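Local coordinates for blue (Type 1) copper domain protein (PDB 5FC9), which binds copper in a mononuclear type 1 centre with an open binding site and probably works in electron transfer, as cupredoxins generally do, at residues 34-37 with 41-44; 44-49 with 55-60; 70-73 with 77-80. All blocks are in the same frame, centred on the assembly; numbering follows the deposited sequence.

The three contacts run through one cupredoxin sandwich, from the copper end into the packing between its two sheets. Contact 1 holds the copper ligand His42, whereas contact 2 comes near the metal through Ile44, the residue the two share, whose nearest side-chain atom is about 7 Å from it. Contacts 1 and 2 have centres about 13 Å apart and also meet where Trp34 CH2 reaches Phe57 CE2 (3.8 Å). Contact 3, its centre about 9 Å from that of contact 2 and about 16 Å from that of contact 1, joins the opposing sheets away from the bound copper. Trp34, Phe57, Phe72 and Tyr80 link all three as an aromatic core.

Contact 1 (34-37 with 41-44); sequences WTND and PHNI. With CU (copper (II) ion), chain E.
In this cupredoxin sandwich the loop that supplies His42 to the type 1 copper is laid against strand 30-36 at two points, Asn36 beside His42 and Trp34 beneath Ile44. His42 ND1 binds the copper at 2.0 Å, and Cys82 and His85 complete the protein ligation. A water 2.2 Å from the copper is a further ligand, in keeping with an open site.

The Asn36 amide crosses the imidazole at about a right angle, with the two planes 70° apart. Its OD1 comes to the edge of the ring, near the ring plane, 3.2 Å from His42 CD2. Because CG of Asn36 stands anti to its own backbone nitrogen (chi1 -175°), the amide is carried across to the loop. Second-shell bonds hold it there: OD1 accepts from Asp38 N, an Asx turn, while ND2 is bonded to the carbonyls of Val40 and Leu62. Asp38 OD2 in turn bonds His42 NE2, so the imidazole is gripped at both nitrogens, by metal and by carboxylate, and its rotation is fixed.

At the other end the contact is purely apolar. Ile44 lies over one face of the indole: CG1 is 3.9 Å from the centroid of the five-membered ring and only 14° off its normal, a CH-pi contact. CG2 reaches the rim of the six-membered ring, 3.8 Å from Trp34 CE2. With an alanine in place of Trp34 the indole under Ile44 is gone, which would probably let the isoleucine branches shift and leave Tyr80 without its edge-to-face partner. Within the Trp34–Ile44 pair the closest atoms are Ile44 CD1, the terminal methyl, and Trp34 CD1, 3.5 Å apart.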
loop_
_atom_site.group_PDB
_atom_site.type_symbol
_atom_site.label_atom_id
_atom_site.label_comp_id
_atom_site.label_asym_id
_atom_site.label_seq_id
_atom_site.Cartn_x
_atom_site.Cartn_y
_atom_site.Cartn_z
ATOM N N TRP A 34 2.792 -24.183 11.219
ATOM C CA TRP A 34 1.989 -23.043 10.769
ATOM C C TRP A 34 0.515 -23.396 10.830
ATOM O O TRP A 34 0.135 -24.500 10.445
ATOM C CB TRP A 34 2.317 -22.644 9.327
ATOM C CG TRP A 34 3.612 -21.920 9.083
ATOM C CD1 TRP A 34 3.778 -20.566 8.925
ATOM C CD2 TRP A 34 4.902 -22.504 8.880
ATOM N NE1 TRP A 34 5.094 -20.275 8.663
ATOM C CE2 TRP A 34 5.810 -21.448 8.639
ATOM C CE3 TRP A 34 5.388 -23.819 8.905
ATOM C CZ2 TRP A 34 7.162 -21.662 8.412
ATOM C CZ3 TRP A 34 6.741 -24.030 8.678
ATOM C CH2 TRP A 34 7.608 -22.957 8.444
ATOM N N THR A 35 -0.319 -22.454 11.264
ATOM C CA THR A 35 -1.757 -22.657 11.223
ATOM C C THR A 35 -2.392 -21.510 10.450
ATOM O O THR A 35 -2.072 -20.350 10.708
ATOM C CB THR A 35 -2.368 -22.725 12.630
ATOM O OG1 THR A 35 -1.788 -23.828 13.341
ATOM C CG2 THR A 35 -3.869 -22.933 12.547
ATOM N N ASN A 36 -3.275 -21.835 9.513
ATOM C CA ASN A 36 -4.034 -20.794 8.825
ATOM C C ASN A 36 -5.308 -20.424 9.590
ATOM O O ASN A 36 -6.291 -21.157 9.548
ATOM C CB ASN A 36 -4.397 -21.224 7.403
ATOM C CG ASN A 36 -5.074 -20.102 6.616
ATOM O OD1 ASN A 36 -5.082 -18.968 7.071
ATOM N ND2 ASN A 36 -5.644 -20.418 5.453
ATOM N N ASP A 37 -5.282 -19.284 10.274
ATOM C CA ASP A 37 -6.456 -18.800 11.004
ATOM C C ASP A 37 -7.246 -17.803 10.168
ATOM O O ASP A 37 -8.283 -17.303 10.603
ATOM C CB ASP A 37 -6.051 -18.143 12.323
ATOM C CG ASP A 37 -5.797 -19.142 13.428
ATOM O OD1 ASP A 37 -6.085 -20.344 13.250
ATOM O OD2 ASP A 37 -5.326 -18.708 14.498
ATOM N N PRO A 41 -7.602 -19.135 1.565
ATOM C CA PRO A 41 -6.450 -20.047 1.501
ATOM C C PRO A 41 -5.108 -19.320 1.528
ATOM O O PRO A 41 -4.992 -18.185 1.041
ATOM C CB PRO A 41 -6.641 -20.764 0.159
ATOM C CG PRO A 41 -8.073 -20.589 -0.184
ATOM C CD PRO A 41 -8.468 -19.262 0.381
ATOM N N HIS A 42 -4.106 -19.986 2.097
ATOM C CA HIS A 42 -2.740 -19.495 2.101
ATOM C C HIS A 42 -1.819 -20.646 1.809
ATOM O O HIS A 42 -2.231 -21.792 1.867
ATOM C CB HIS A 42 -2.385 -18.878 3.449
ATOM C CG HIS A 42 -3.065 -17.571 3.702
ATOM N ND1 HIS A 42 -2.773 -16.433 2.984
ATOM C CD2 HIS A 42 -4.020 -17.221 4.593
ATOM C CE1 HIS A 42 -3.521 -15.433 3.419
ATOM N NE2 HIS A 42 -4.285 -15.885 4.398
ATOM N N ASN A 43 -0.571 -20.346 1.488
ATOM C CA ASN A 43 0.432 -21.401 1.504
ATOM C C ASN A 43 1.729 -20.853 2.082
ATOM O O ASN A 43 1.858 -19.653 2.348
ATOM C CB ASN A 43 0.634 -22.007 0.100
ATOM C CG ASN A 43 1.081 -20.989 -0.924
ATOM O OD1 ASN A 43 2.096 -20.329 -0.750
ATOM N ND2 ASN A 43 0.322 -20.858 -1.999
ATOM N N ILE A 44 2.670 -21.759 2.329
ATOM C CA ILE A 44 3.952 -21.416 2.914
ATOM C C ILE A 44 5.038 -21.941 1.982
ATOM O O ILE A 44 5.153 -23.147 1.785
ATOM C CB ILE A 44 4.118 -22.024 4.327
ATOM C CG1 ILE A 44 3.075 -21.440 5.298
ATOM C CG2 ILE A 44 5.535 -21.803 4.845
ATOM C CD1 ILE A 44 3.201 -19.947 5.526
HETATM CU CU CU E . -1.424 -15.951 1.621
HETATM O O HOH W 1 -0.046 -14.983 3.104
#

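Contact 2 (44-49 with 55-60); sequences IQSIDV and QLFNSP
Residues 44-46 and 57-59 run antiparallel, with Gln45 and Asn58 forming a non-hydrogen-bonded pair whose CA atoms are 4.5 Å apart; the backbone bonds flank it, Ser59 N to Ile44 O (2.8 Å) and Ser46 N to Phe57 O (2.9 Å). This short pairing adds the loop after strand 53-54 to strand 45-47, an outer strand of one sheet of the cupredoxin sandwich.

Gln45 and Asn58 project from the same face and cross at about a right angle. Asn58 ND2 donates to Gln45 OE1 at 2.9 Å; the acceptor lies in the Asn58 amide plane, although the donor is tilted 28° from the carbonyl plane of Gln45. The same ND2 bonds Ile54 O, and Asn58 OD1 accepts from Leu56 N, so bonds at both ends keep this amide from flipping. Gln45, bent at chi2, also turns its NE2 back to Ser59 O in a weak bond.

Ser46 is fastened at both its atoms. Its OG receives Phe57 N at 3.1 Å in a nearly straight bond (165°) and is bonded to Ile54 O as well. Its CB sits over one face of the Phe57 ring, 3.8 Å from the centroid, a CH-pi contact. Phe57 CG stands between the backbone nitrogen and the carbonyl carbon (chi1 52°), which brings the ring back under Ser46. Ile44 reaches that ring differently, at its edge, with CG2 4.0 Å from CD2 of Phe57. Elsewhere the ring meets Phe72 edge-to-face.

The last polar link is made by the hydroxyl of buried Ser59, which receives Ile44 N at OG over 2.8 Å and donates from the same OG to Pro60 O.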
loop_
_atom_site.group_PDB
_atom_site.type_symbol
_atom_site.label_atom_id
_atom_site.label_comp_id
_atom_site.label_asym_id
_atom_site.label_seq_id
_atom_site.Cartn_x
_atom_site.Cartn_y
_atom_site.Cartn_z
ATOM N N ILE A 44 2.670 -21.759 2.329
ATOM C CA ILE A 44 3.952 -21.416 2.914
ATOM C C ILE A 44 5.038 -21.941 1.982
ATOM O O ILE A 44 5.153 -23.147 1.785
ATOM C CB ILE A 44 4.118 -22.024 4.327
ATOM C CG1 ILE A 44 3.075 -21.440 5.298
ATOM C CG2 ILE A 44 5.535 -21.803 4.845
ATOM C CD1 ILE A 44 3.201 -19.947 5.526
ATOM N N GLN A 45 5.819 -21.040 1.390
ATOM C CA GLN A 45 6.895 -21.455 0.481
ATOM C C GLN A 45 8.213 -20.809 0.855
ATOM O O GLN A 45 8.306 -19.583 0.946
ATOM C CB GLN A 45 6.566 -21.084 -0.969
ATOM C CG GLN A 45 5.188 -21.480 -1.432
ATOM C CD GLN A 45 5.054 -22.956 -1.625
ATOM O OE1 GLN A 45 6.000 -23.619 -2.038
ATOM N NE2 GLN A 45 3.875 -23.492 -1.327
ATOM N N SER A 46 9.250 -21.622 1.018
ATOM C CA SER A 46 10.597 -21.091 1.206
ATOM C C SER A 46 11.025 -20.353 -0.066
ATOM O O SER A 46 10.737 -20.803 -1.180
ATOM C CB SER A 46 11.569 -22.228 1.548
ATOM O OG SER A 46 11.327 -23.333 0.703
ATOM N N ILE A 47 11.665 -19.194 0.102
ATOM C CA ILE A 47 12.068 -18.381 -1.048
ATOM C C ILE A 47 13.513 -17.939 -0.950
ATOM O O ILE A 47 14.099 -17.942 0.138
ATOM C CB ILE A 47 11.204 -17.109 -1.204
ATOM C CG1 ILE A 47 11.217 -16.282 0.088
ATOM C CG2 ILE A 47 9.807 -17.481 -1.640
ATOM C CD1 ILE A 47 10.752 -14.815 -0.111
ATOM N N ASP A 48 14.068 -17.550 -2.099
ATOM C CA ASP A 48 15.394 -16.928 -2.170
ATOM C C ASP A 48 15.288 -15.409 -2.108
ATOM O O ASP A 48 14.197 -14.873 -1.950
ATOM C CB ASP A 48 16.156 -17.369 -3.444
ATOM C CG ASP A 48 15.467 -16.950 -4.762
ATOM O OD1 ASP A 48 14.643 -16.009 -4.787
ATOM O OD2 ASP A 48 15.773 -17.568 -5.811
ATOM N N VAL A 49 16.422 -14.726 -2.247
ATOM C CA VAL A 49 16.475 -13.267 -2.130
ATOM C C VAL A 49 15.643 -12.561 -3.200
ATOM O O VAL A 49 15.196 -11.425 -3.006
ATOM C CB VAL A 49 17.931 -12.749 -2.214
ATOM C CG1 VAL A 49 18.723 -13.185 -0.990
ATOM C CG2 VAL A 49 18.599 -13.243 -3.481
ATOM N N GLN A 55 13.128 -25.075 -3.106
ATOM C CA GLN A 55 12.607 -26.291 -2.499
ATOM C C GLN A 55 13.274 -26.537 -1.159
ATOM O O GLN A 55 14.452 -26.856 -1.091
ATOM C CB GLN A 55 12.806 -27.487 -3.437
ATOM C CG GLN A 55 12.282 -27.258 -4.839
ATOM C CD GLN A 55 10.875 -26.678 -4.845
ATOM O OE1 GLN A 55 9.974 -27.193 -4.186
ATOM N NE2 GLN A 55 10.687 -25.594 -5.587
ATOM N N LEU A 56 12.527 -26.343 -0.078
ATOM C CA LEU A 56 13.034 -26.650 1.250
ATOM C C LEU A 56 11.847 -26.915 2.172
ATOM O O LEU A 56 11.746 -27.978 2.772
ATOM C CB LEU A 56 13.906 -25.524 1.795
ATOM C CG LEU A 56 14.543 -25.848 3.152
ATOM C CD1 LEU A 56 15.486 -27.061 3.070
ATOM C CD2 LEU A 56 15.258 -24.641 3.715
ATOM N N PHE A 57 10.939 -25.951 2.277
ATOM C CA PHE A 57 9.661 -26.239 2.924
ATOM C C PHE A 57 8.574 -25.532 2.133
ATOM O O PHE A 57 8.607 -24.316 1.916
ATOM C CB PHE A 57 9.658 -25.860 4.419
ATOM C CG PHE A 57 10.096 -24.452 4.720
ATOM C CD1 PHE A 57 11.438 -24.125 4.819
ATOM C CD2 PHE A 57 9.149 -23.455 4.940
ATOM C CE1 PHE A 57 11.835 -22.835 5.120
ATOM C CE2 PHE A 57 9.539 -22.168 5.245
ATOM C CZ PHE A 57 10.879 -21.851 5.327
ATOM N N ASN A 58 7.642 -26.335 1.644
ATOM C CA ASN A 58 6.702 -25.906 0.630
ATOM C C ASN A 58 5.376 -26.604 0.848
ATOM O O ASN A 58 5.225 -27.796 0.570
ATOM C CB ASN A 58 7.235 -26.208 -0.770
ATOM C CG ASN A 58 8.640 -25.676 -0.989
ATOM O OD1 ASN A 58 9.624 -26.329 -0.626
ATOM N ND2 ASN A 58 8.744 -24.489 -1.595
ATOM N N SER A 59 4.413 -25.841 1.350
ATOM C CA SER A 59 3.143 -26.403 1.775
ATOM C C SER A 59 2.166 -26.595 0.630
ATOM O O SER A 59 2.265 -25.958 -0.425
ATOM C CB SER A 59 2.513 -25.497 2.844
ATOM O OG SER A 59 1.783 -24.464 2.211
ATOM N N PRO A 60 1.193 -27.492 0.828
ATOM C CA PRO A 60 0.022 -27.497 -0.042
ATOM C C PRO A 60 -0.815 -26.251 0.246
ATOM O O PRO A 60 -0.506 -25.534 1.202
ATOM C CB PRO A 60 -0.729 -28.777 0.374
ATOM C CG PRO A 60 0.201 -29.529 1.244
ATOM C CD PRO A 60 1.108 -28.526 1.868
#

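Contact 3 (70-73 with 77-80); sequences HVFE and VYKY
Phe72 and Tyr78 carry this contact between the two sheets of the cupredoxin sandwich: strand 67-72 belongs to one, strand 76-81 to the other, and the short turn joining them makes a beta-arch. The CA atoms of Phe72 and Tyr78 are 9.6 Å apart, so the strands face one another through side chains rather than pairing.

Inside, the packing is close. With CG anti to the carbonyl carbon in both (chi1 -76° for Phe72, -60° for Tyr78), each ring leans out between the sheets, and the side chains slide past each other in opposite directions. Phe72 CD2 comes over one face of the Tyr78 ring, 3.8 Å above its plane and offset toward the rim. With the planes 56° apart and the centroids separated by 5.4 Å, the pair is oblique. The nearest atoms, Phe72 CE2 and Tyr78 CD1, are 3.9 Å apart. Phe72 is buried from further directions: His70 CD2 of its own strand lies 3.6 Å above the plane of its ring, over the centre, Phe57 meets it edge-to-face, and Val92 and Val94 of strand 89-94 touch it. His70 has been seen to bind a second copper, not bound here.

The outer side is looser, and the two segments bury only 92 Å² between them. Glu73, at the turn, is exposed and its CB points away from the opposite strand; Val77 is exposed as well. Lys79 packs on Phe18 of the second subunit, so that surface belongs partly to the assembly. Tyr78 itself stands at the boundary, partly exposed, with Val94 and Leu56 beside it. Its phenol reaches back over the arch in a tyrosine corner, Tyr78 OH being hydrogen-bonded to the backbone carbonyl oxygen of Glu74, four residues earlier.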
loop_
_atom_site.group_PDB
_atom_site.type_symbol
_atom_site.label_atom_id
_atom_site.label_comp_id
_atom_site.label_asym_id
_atom_site.label_seq_id
_atom_site.Cartn_x
_atom_site.Cartn_y
_atom_site.Cartn_z
ATOM N N HIS A 70 7.162 -28.322 9.416
ATOM C CA HIS A 70 8.495 -28.612 8.887
ATOM C C HIS A 70 9.522 -28.714 10.012
ATOM O O HIS A 70 9.538 -27.891 10.935
ATOM C CB HIS A 70 8.922 -27.539 7.885
ATOM C CG HIS A 70 10.255 -27.798 7.250
ATOM N ND1 HIS A 70 10.442 -28.767 6.289
ATOM C CD2 HIS A 70 11.458 -27.203 7.427
ATOM C CE1 HIS A 70 11.706 -28.762 5.904
ATOM N NE2 HIS A 70 12.346 -27.826 6.580
ATOM N N VAL A 71 10.384 -29.729 9.934
ATOM C CA VAL A 71 11.466 -29.861 10.901
ATOM C C VAL A 71 12.714 -29.138 10.401
ATOM O O VAL A 71 13.217 -29.439 9.322
ATOM C CB VAL A 71 11.808 -31.344 11.186
ATOM C CG1 VAL A 71 12.872 -31.430 12.263
ATOM C CG2 VAL A 71 10.562 -32.109 11.610
ATOM N N PHE A 72 13.199 -28.184 11.191
ATOM C CA PHE A 72 14.383 -27.409 10.831
ATOM C C PHE A 72 15.634 -28.010 11.474
ATOM O O PHE A 72 15.858 -27.844 12.670
ATOM C CB PHE A 72 14.218 -25.946 11.258
ATOM C CG PHE A 72 13.307 -25.154 10.366
ATOM C CD1 PHE A 72 11.938 -25.151 10.577
ATOM C CD2 PHE A 72 13.822 -24.404 9.319
ATOM C CE1 PHE A 72 11.093 -24.413 9.753
ATOM C CE2 PHE A 72 12.984 -23.673 8.491
ATOM C CZ PHE A 72 11.616 -23.679 8.712
ATOM N N GLU A 73 16.446 -28.693 10.673
ATOM C CA GLU A 73 17.609 -29.411 11.192
ATOM C C GLU A 73 18.933 -28.688 10.931
ATOM O O GLU A 73 19.983 -29.169 11.362
ATOM C CB GLU A 73 17.685 -30.814 10.587
ATOM C CG GLU A 73 16.563 -31.753 10.990
ATOM C CD GLU A 73 16.152 -32.660 9.841
ATOM O OE1 GLU A 73 16.199 -32.195 8.686
ATOM O OE2 GLU A 73 15.803 -33.827 10.099
ATOM N N VAL A 77 19.078 -18.623 8.514
ATOM C CA VAL A 77 17.930 -17.729 8.458
ATOM C C VAL A 77 17.121 -18.091 7.223
ATOM O O VAL A 77 17.631 -18.074 6.104
ATOM C CB VAL A 77 18.361 -16.258 8.426
ATOM C CG1 VAL A 77 17.145 -15.344 8.265
ATOM C CG2 VAL A 77 19.128 -15.910 9.696
ATOM N N TYR A 78 15.857 -18.446 7.432
ATOM C CA TYR A 78 15.041 -18.978 6.353
ATOM C C TYR A 78 13.849 -18.066 6.049
ATOM O O TYR A 78 12.942 -17.937 6.870
ATOM C CB TYR A 78 14.558 -20.384 6.720
ATOM C CG TYR A 78 15.693 -21.349 6.969
ATOM C CD1 TYR A 78 16.212 -21.539 8.245
ATOM C CD2 TYR A 78 16.262 -22.044 5.916
ATOM C CE1 TYR A 78 17.263 -22.417 8.458
ATOM C CE2 TYR A 78 17.307 -22.923 6.119
ATOM C CZ TYR A 78 17.801 -23.105 7.384
ATOM O OH TYR A 78 18.846 -23.986 7.569
ATOM N N LYS A 79 13.855 -17.446 4.872
ATOM C CA LYS A 79 12.737 -16.615 4.430
ATOM C C LYS A 79 11.645 -17.479 3.812
ATOM O O LYS A 79 11.929 -18.492 3.178
ATOM C CB LYS A 79 13.194 -15.575 3.399
ATOM C CG LYS A 79 14.210 -14.574 3.905
ATOM C CD LYS A 79 14.613 -13.591 2.811
ATOM C CE LYS A 79 16.119 -13.589 2.597
ATOM N NZ LYS A 79 16.638 -14.920 2.173
ATOM N N TYR A 80 10.392 -17.069 3.969
ATOM C CA TYR A 80 9.312 -17.745 3.271
ATOM C C TYR A 80 8.207 -16.761 2.951
ATOM O O TYR A 80 8.133 -15.693 3.558
ATOM C CB TYR A 80 8.749 -18.907 4.102
ATOM C CG TYR A 80 8.080 -18.447 5.369
ATOM C CD1 TYR A 80 8.807 -18.274 6.530
ATOM C CD2 TYR A 80 6.715 -18.171 5.393
ATOM C CE1 TYR A 80 8.200 -17.835 7.710
ATOM C CE2 TYR A 80 6.099 -17.724 6.556
ATOM C CZ TYR A 80 6.839 -17.559 7.704
ATOM O OH TYR A 80 6.243 -17.123 8.865
#